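Local coordinates for glutathione S-transferase-like protein (PDB 4GLT) that binds glutathione and probably acts as a glutathione transferase, at residues A[103-106]-A[107-110]; A[134-137]-A[138-141]; A[74-77]-A[78-82]. All blocks are in the same frame, centred on the assembly; numbering follows the deposited sequence.

Contact 1: residues A[103-106]-A[107-110]; sequences PQDH and TAKI
Lys109 N donates to Asp105 O at 2.8 Å, and one residue further on Ile110 N donates to His106 O at 2.9 Å, nearly straight at 171°. Asp105 is the N-cap: with its CG anti to the backbone N (chi1 164°), the carboxylate turns back over the first turn, and OD1 accepts a weak bond from Thr107 N at 3.3 Å. The Asp105 and Thr107 side chains run side by side in the same direction, and a negative carboxylate here is probably favoured by the positive end of the helix dipole.

The apolar contact is Pro103 CB on the methyl of Ala108, CB to CB 3.6 Å, where the incoming loop lies against the first turn. Two further van der Waals contacts involve polar atoms. One turn along the same side of the helix, the His106 imidazole meets Ile110 obliquely, its ND1 3.7 Å from Ile110 CG1. Lys109, bent at chi2 and chi3, lays its chain past the carbonyl of Pro103, with CB closest at 3.1 Å from Pro103 O. A glycine in place of Lys109 would probably leave the Pro103 carbonyl without the methylenes that cover it and remove a weak ionic partner from Glu90 of the second subunit.

The turn starts helix 106-133, the long first helix of the all-helical C-terminal domain, after the loop that follows helix 85-93. Asn171 touches Ala108 from a neighbouring loop, while His106 and Ile110 pack on Tyr91 of the second subunit and the His106 ring meets that of its His94, placing this helix start at the dimer interface.

Contact 2: residues A[134-137]-A[138-141]; sequences RRPE and GMQD
Between Arg135 and Gln140 the chain doubles back in a tight irregular loop, their CA atoms 5.7 Å apart, with Met139 at the centre of an inverse gamma turn. The turn directs the carbonyl of Met139 at the Arg135 side chain. NE donates to Met139 O at 2.7 Å with an angle of 157°, lying almost on the carbonyl axis, and the oxygen sits near the guanidinium plane; NH2 adds a weak second bond to the same atom at 3.3 Å. The bend in the arginine chain at chi3 (44°) turns the guanidinium edge toward the oxygen, the NE bond doing most of the holding. The Arg135 and Met139 side chains cross at about a right angle, with Met139 CB 3.7 Å from Arg135 NH2. Met139 crosses Pro136 obliquely, CG 3.8 Å from Pro136 CB; the placing of its terminal methyl is doubtful. Gln140 NE2 comes within 3.6 Å of Arg135 O.

In the second subunit Glu132 forms a salt bridge with Arg135 NH2, and Met139 packs on Arg135, so the loop belongs to the dimer interface. It links helix 106-133 to helix 142-162, whose start Asp141 caps by accepting from the backbone N of Ala143 and Val144.

Contact 3: residues A[74-77]-A[78-82]; sequences LILP and DGESL
Leu74 and Leu82 face each other as an antiparallel hydrogen-bonded pair: Leu74 N donates to Leu82 O at 2.9 Å, in the carbonyl plane, and Leu82 N returns to Leu74 O at 2.8 Å. The same Leu74 oxygen also receives a CA-H contact from Ser81 CA, at 3.2 Å. Ile75 and Ser81 form the next, non-hydrogen-bonded pair, where Ile75 CG1 lies 4.2 Å from Ser81 CB. Beyond it Leu76 N donates to Glu80 O at 3.0 Å.

The leucines gather on one side. Leu76 has its CG anti to the carbonyl carbon (chi1 -54°), which carries CD1 to 4.1 Å from Leu82 CD1 and 4.1 Å from Glu80 CG. The Leu76 and Glu80 side chains lie alongside each other, Glu80 CG being the part that touches.

A type I beta turn from Leu76 to Gly79 closes the end. Gly79 N donates to Leu76 O at 2.6 Å, reaching the oxygen from above the carbonyl plane. Gly79 has positive phi (87°), a backbone shape that leaves no room for a side chain beside the oxygen of Asp78.

Further out, Tyr91 of helix 85-93 covers Leu74, Leu76 and Leu82, and Ile110 of the second subunit packs on Leu82. On the Ile75 side, Ser81 OG is hydrogen-bonded to His65 O, and the backbone of Ile75 bonds to Lys24 of strand 24-27. Strands 73-75 and 81-82 form the beta hairpin at one edge of the four-stranded sheet in the thioredoxin-like N-terminal domain of the glutathione transferase fold, with the glutathione-binding Ile71 and Ser85 flanking it.

Along the chain contact 3 comes first, then contact 1, then contact 2. Contact 3 is the hairpin of the N-terminal sheet; contact 1 starts helix 106-133 of the C-terminal domain and contact 2 lies in the loop after it, their centres about 43 Å apart on opposite sides of the chain's centre. From contact 3 the centre of contact 1 is about 27 Å away and that of contact 2 about 37 Å; within one chain no two of the three touch. All three reach the second subunit, and contacts 1 and 3 of opposite subunits meet across the interface, the C-terminal domain of one chain against the N-terminal domain of the other.

Contact 1: residues A[103-106]-A[107-110]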
loop_
_atom_site.group_PDB
_atom_site.type_symbol
_atom_site.label_atom_id
_atom_site.label_comp_id
_atom_site.label_asym_id
_atom_site.label_seq_id
_atom_site.Cartn_x
_atom_site.Cartn_y
_atom_site.Cartn_z
ATOM N N PRO A 103 14.784 2.337 9.956
ATOM C CA PRO A 103 15.749 3.250 10.556
ATOM C C PRO A 103 15.110 4.498 11.166
ATOM O O PRO A 103 14.144 5.035 10.631
ATOM C CB PRO A 103 16.641 3.641 9.372
ATOM C CG PRO A 103 16.534 2.484 8.440
ATOM C CD PRO A 103 15.100 2.047 8.547
ATOM N N GLN A 104 15.660 4.944 12.286
ATOM C CA GLN A 104 15.221 6.167 12.950
ATOM C C GLN A 104 15.543 7.413 12.117
ATOM O O GLN A 104 14.749 8.352 12.065
ATOM C CB GLN A 104 15.880 6.264 14.332
ATOM C CG GLN A 104 15.457 7.455 15.176
ATOM C CD GLN A 104 15.663 7.208 16.662
ATOM O OE1 GLN A 104 15.807 6.063 17.097
ATOM N NE2 GLN A 104 15.677 8.281 17.451
ATOM N N ASP A 105 16.706 7.421 11.469
ATOM C CA ASP A 105 17.114 8.565 10.645
ATOM C C ASP A 105 16.218 8.726 9.415
ATOM O O ASP A 105 15.974 7.770 8.674
ATOM C CB ASP A 105 18.578 8.442 10.220
ATOM C CG ASP A 105 18.928 9.379 9.078
ATOM O OD1 ASP A 105 18.366 10.491 9.035
ATOM O OD2 ASP A 105 19.753 9.003 8.219
ATOM N N HIS A 106 15.732 9.941 9.193
ATOM C CA HIS A 106 14.710 10.160 8.174
ATOM C C HIS A 106 15.177 9.798 6.762
ATOM O O HIS A 106 14.449 9.145 6.013
ATOM C CB HIS A 106 14.177 11.595 8.224
ATOM C CG HIS A 106 12.725 11.704 7.868
ATOM N ND1 HIS A 106 12.288 12.109 6.625
ATOM C CD2 HIS A 106 11.608 11.446 8.592
ATOM C CE1 HIS A 106 10.967 12.105 6.601
ATOM N NE2 HIS A 106 10.529 11.706 7.782
ATOM N N THR A 107 16.384 10.219 6.398
ATOM C CA THR A 107 16.933 9.869 5.093
ATOM C C THR A 107 16.830 8.356 4.907
ATOM O O THR A 107 16.107 7.863 4.027
ATOM C CB THR A 107 18.405 10.318 4.959
ATOM O OG1 THR A 107 18.549 11.641 5.483
ATOM C CG2 THR A 107 18.845 10.324 3.500
ATOM N N ALA A 108 17.538 7.625 5.762
ATOM C CA ALA A 108 17.530 6.162 5.727
ATOM C C ALA A 108 16.124 5.561 5.747
ATOM O O ALA A 108 15.861 4.573 5.071
ATOM C CB ALA A 108 18.359 5.593 6.867
ATOM N N LYS A 109 15.222 6.151 6.520
ATOM C CA LYS A 109 13.879 5.584 6.664
ATOM C C LYS A 109 12.998 5.766 5.422
ATOM O O LYS A 109 12.229 4.879 5.036
ATOM C CB LYS A 109 13.201 6.157 7.907
ATOM C CG LYS A 109 11.806 6.671 7.656
ATOM C CD LYS A 109 10.916 6.506 8.871
ATOM C CE LYS A 109 11.299 7.452 9.984
ATOM N NZ LYS A 109 10.352 7.286 11.123
ATOM N N ILE A 110 13.108 6.919 4.784
ATOM C CA ILE A 110 12.422 7.112 3.519
ATOM C C ILE A 110 13.054 6.187 2.474
ATOM O O ILE A 110 12.362 5.585 1.652
ATOM C CB ILE A 110 12.500 8.578 3.060
ATOM C CG1 ILE A 110 11.768 9.479 4.057
ATOM C CG2 ILE A 110 11.907 8.725 1.667
ATOM C CD1 ILE A 110 10.266 9.287 4.082
#

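Contact 2: residues A[134-137]-A[138-141]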
loop_
_atom_site.group_PDB
_atom_site.type_symbol
_atom_site.label_atom_id
_atom_site.label_comp_id
_atom_site.label_asym_id
_atom_site.label_seq_id
_atom_site.Cartn_x
_atom_site.Cartn_y
_atom_site.Cartn_z
ATOM N N ARG A 134 -6.216 -16.451 -14.037
ATOM C CA ARG A 134 -7.191 -17.299 -13.371
ATOM C C ARG A 134 -8.619 -16.931 -13.730
ATOM O O ARG A 134 -9.563 -17.552 -13.237
ATOM C CB ARG A 134 -7.044 -17.213 -11.859
ATOM C CG ARG A 134 -5.823 -17.897 -11.290
ATOM C CD ARG A 134 -6.134 -18.343 -9.876
ATOM N NE ARG A 134 -4.993 -18.954 -9.207
ATOM C CZ ARG A 134 -4.534 -18.557 -8.027
ATOM N NH1 ARG A 134 -5.124 -17.552 -7.390
ATOM N NH2 ARG A 134 -3.493 -19.174 -7.484
ATOM N N ARG A 135 -8.782 -15.918 -14.570
ATOM C CA ARG A 135 -10.116 -15.484 -14.960
ATOM C C ARG A 135 -10.782 -16.566 -15.810
ATOM O O ARG A 135 -10.093 -17.405 -16.389
ATOM C CB ARG A 135 -10.028 -14.138 -15.682
ATOM C CG ARG A 135 -9.393 -13.050 -14.810
ATOM C CD ARG A 135 -9.251 -11.722 -15.538
ATOM N NE ARG A 135 -10.460 -11.395 -16.277
ATOM C CZ ARG A 135 -11.452 -10.640 -15.811
ATOM N NH1 ARG A 135 -11.380 -10.106 -14.599
ATOM N NH2 ARG A 135 -12.518 -10.414 -16.564
ATOM N N PRO A 136 -12.127 -16.579 -15.863
ATOM C CA PRO A 136 -12.798 -17.570 -16.702
ATOM C C PRO A 136 -12.212 -17.590 -18.114
ATOM O O PRO A 136 -11.710 -16.568 -18.595
ATOM C CB PRO A 136 -14.249 -17.093 -16.717
ATOM C CG PRO A 136 -14.408 -16.380 -15.417
ATOM C CD PRO A 136 -13.084 -15.724 -15.139
ATOM N N GLU A 137 -12.283 -18.748 -18.767
ATOM C CA GLU A 137 -11.550 -18.970 -20.012
ATOM C C GLU A 137 -11.830 -17.929 -21.098
ATOM O O GLU A 137 -10.917 -17.519 -21.817
ATOM C CB GLU A 137 -11.765 -20.399 -20.523
ATOM C CG GLU A 137 -11.137 -21.460 -19.626
ATOM C CD GLU A 137 -11.199 -22.859 -20.218
ATOM O OE1 GLU A 137 -11.564 -22.995 -21.403
ATOM O OE2 GLU A 137 -10.881 -23.828 -19.496
ATOM N N GLY A 138 -13.082 -17.495 -21.205
ATOM C CA GLY A 138 -13.456 -16.453 -22.159
ATOM C C GLY A 138 -12.855 -15.082 -21.825
ATOM O O GLY A 138 -12.189 -14.466 -22.661
ATOM N N MET A 139 -13.087 -14.610 -20.602
ATOM C CA MET A 139 -12.726 -13.241 -20.227
ATOM C C MET A 139 -11.321 -13.092 -19.639
ATOM O O MET A 139 -11.165 -12.784 -18.462
ATOM C CB MET A 139 -13.782 -12.644 -19.287
ATOM C CG MET A 139 -14.261 -13.579 -18.187
ATOM S SD MET A 139 -16.066 -13.612 -18.052
ATOM C CE MET A 139 -16.265 -14.537 -16.529
ATOM N N GLN A 140 -10.307 -13.274 -20.477
ATOM C CA GLN A 140 -8.919 -13.191 -20.039
ATOM C C GLN A 140 -8.068 -12.423 -21.050
ATOM O O GLN A 140 -8.082 -12.728 -22.242
ATOM C CB GLN A 140 -8.371 -14.598 -19.842
ATOM C CG GLN A 140 -6.971 -14.659 -19.266
ATOM C CD GLN A 140 -6.556 -16.087 -18.987
ATOM O OE1 GLN A 140 -5.366 -16.404 -18.923
ATOM N NE2 GLN A 140 -7.546 -16.965 -18.828
ATOM N N ASP A 141 -7.310 -11.439 -20.570
ATOM C CA ASP A 141 -6.681 -10.462 -21.458
ATOM C C ASP A 141 -5.150 -10.455 -21.439
ATOM O O ASP A 141 -4.533 -9.948 -20.511
ATOM C CB ASP A 141 -7.217 -9.061 -21.151
ATOM C CG ASP A 141 -6.505 -7.975 -21.935
ATOM O OD1 ASP A 141 -5.400 -8.237 -22.466
ATOM O OD2 ASP A 141 -7.058 -6.856 -22.015
#

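Contact 3: residues A[74-77]-A[78-82]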
loop_
_atom_site.group_PDB
_atom_site.type_symbol
_atom_site.label_atom_id
_atom_site.label_comp_id
_atom_site.label_asym_id
_atom_site.label_seq_id
_atom_site.Cartn_x
_atom_site.Cartn_y
_atom_site.Cartn_z
ATOM N N LEU A 74 -3.211 -8.020 11.677
ATOM C CA LEU A 74 -2.768 -8.245 13.051
ATOM C C LEU A 74 -3.874 -7.844 14.017
ATOM O O LEU A 74 -4.222 -6.664 14.122
ATOM C CB LEU A 74 -1.479 -7.473 13.366
ATOM C CG LEU A 74 -0.740 -7.852 14.660
ATOM C CD1 LEU A 74 0.249 -8.991 14.436
ATOM C CD2 LEU A 74 -0.015 -6.653 15.235
ATOM N N ILE A 75 -4.444 -8.839 14.695
ATOM C CA ILE A 75 -5.430 -8.611 15.748
ATOM C C ILE A 75 -4.753 -8.578 17.114
ATOM O O ILE A 75 -4.260 -9.602 17.579
ATOM C CB ILE A 75 -6.480 -9.728 15.770
ATOM C CG1 ILE A 75 -7.102 -9.884 14.384
ATOM C CG2 ILE A 75 -7.527 -9.454 16.844
ATOM C CD1 ILE A 75 -7.806 -11.203 14.170
ATOM N N LEU A 76 -4.734 -7.403 17.743
ATOM C CA LEU A 76 -4.116 -7.203 19.059
ATOM C C LEU A 76 -5.054 -7.625 20.197
ATOM O O LEU A 76 -6.257 -7.757 19.991
ATOM C CB LEU A 76 -3.706 -5.735 19.225
ATOM C CG LEU A 76 -2.804 -5.145 18.126
ATOM C CD1 LEU A 76 -2.688 -3.639 18.276
ATOM C CD2 LEU A 76 -1.414 -5.768 18.128
ATOM N N PRO A 77 -4.503 -7.838 21.409
ATOM C CA PRO A 77 -5.287 -8.284 22.572
ATOM C C PRO A 77 -6.509 -7.411 22.895
ATOM O O PRO A 77 -7.429 -7.880 23.572
ATOM C CB PRO A 77 -4.277 -8.231 23.721
ATOM C CG PRO A 77 -2.946 -8.375 23.070
ATOM C CD PRO A 77 -3.062 -7.753 21.705
ATOM N N ASP A 78 -6.516 -6.161 22.433
ATOM C CA ASP A 78 -7.691 -5.292 22.574
ATOM C C ASP A 78 -8.815 -5.795 21.678
ATOM O O ASP A 78 -9.982 -5.442 21.855
ATOM C CB ASP A 78 -7.380 -3.849 22.149
ATOM C CG ASP A 78 -5.938 -3.458 22.385
ATOM O OD1 ASP A 78 -5.329 -3.952 23.359
ATOM O OD2 ASP A 78 -5.417 -2.638 21.596
ATOM N N GLY A 79 -8.454 -6.611 20.696
ATOM C CA GLY A 79 -9.405 -7.030 19.681
ATOM C C GLY A 79 -9.435 -6.015 18.558
ATOM O O GLY A 79 -10.317 -6.056 17.700
ATOM N N GLU A 80 -8.473 -5.093 18.568
ATOM C CA GLU A 80 -8.380 -4.089 17.518
ATOM C C GLU A 80 -7.371 -4.548 16.479
ATOM O O GLU A 80 -6.301 -5.040 16.824
ATOM C CB GLU A 80 -7.989 -2.719 18.080
ATOM C CG GLU A 80 -6.547 -2.308 17.823
ATOM C CD GLU A 80 -6.430 -0.840 17.440
ATOM O OE1 GLU A 80 -7.397 -0.299 16.860
ATOM O OE2 GLU A 80 -5.376 -0.223 17.710
ATOM N N SER A 81 -7.710 -4.384 15.204
ATOM C CA SER A 81 -6.896 -4.961 14.140
ATOM C C SER A 81 -6.176 -3.929 13.276
ATOM O O SER A 81 -6.749 -2.921 12.881
ATOM C CB SER A 81 -7.721 -5.922 13.280
ATOM O OG SER A 81 -8.922 -5.324 12.836
ATOM N N LEU A 82 -4.941 -4.252 12.932
ATOM C CA LEU A 82 -4.120 -3.431 12.070
ATOM C C LEU A 82 -3.885 -4.118 10.723
ATOM O O LEU A 82 -3.590 -5.299 10.667
ATOM C CB LEU A 82 -2.776 -3.168 12.731
ATOM C CG LEU A 82 -2.724 -2.405 14.044
ATOM C CD1 LEU A 82 -1.310 -2.431 14.553
ATOM C CD2 LEU A 82 -3.189 -0.997 13.861
#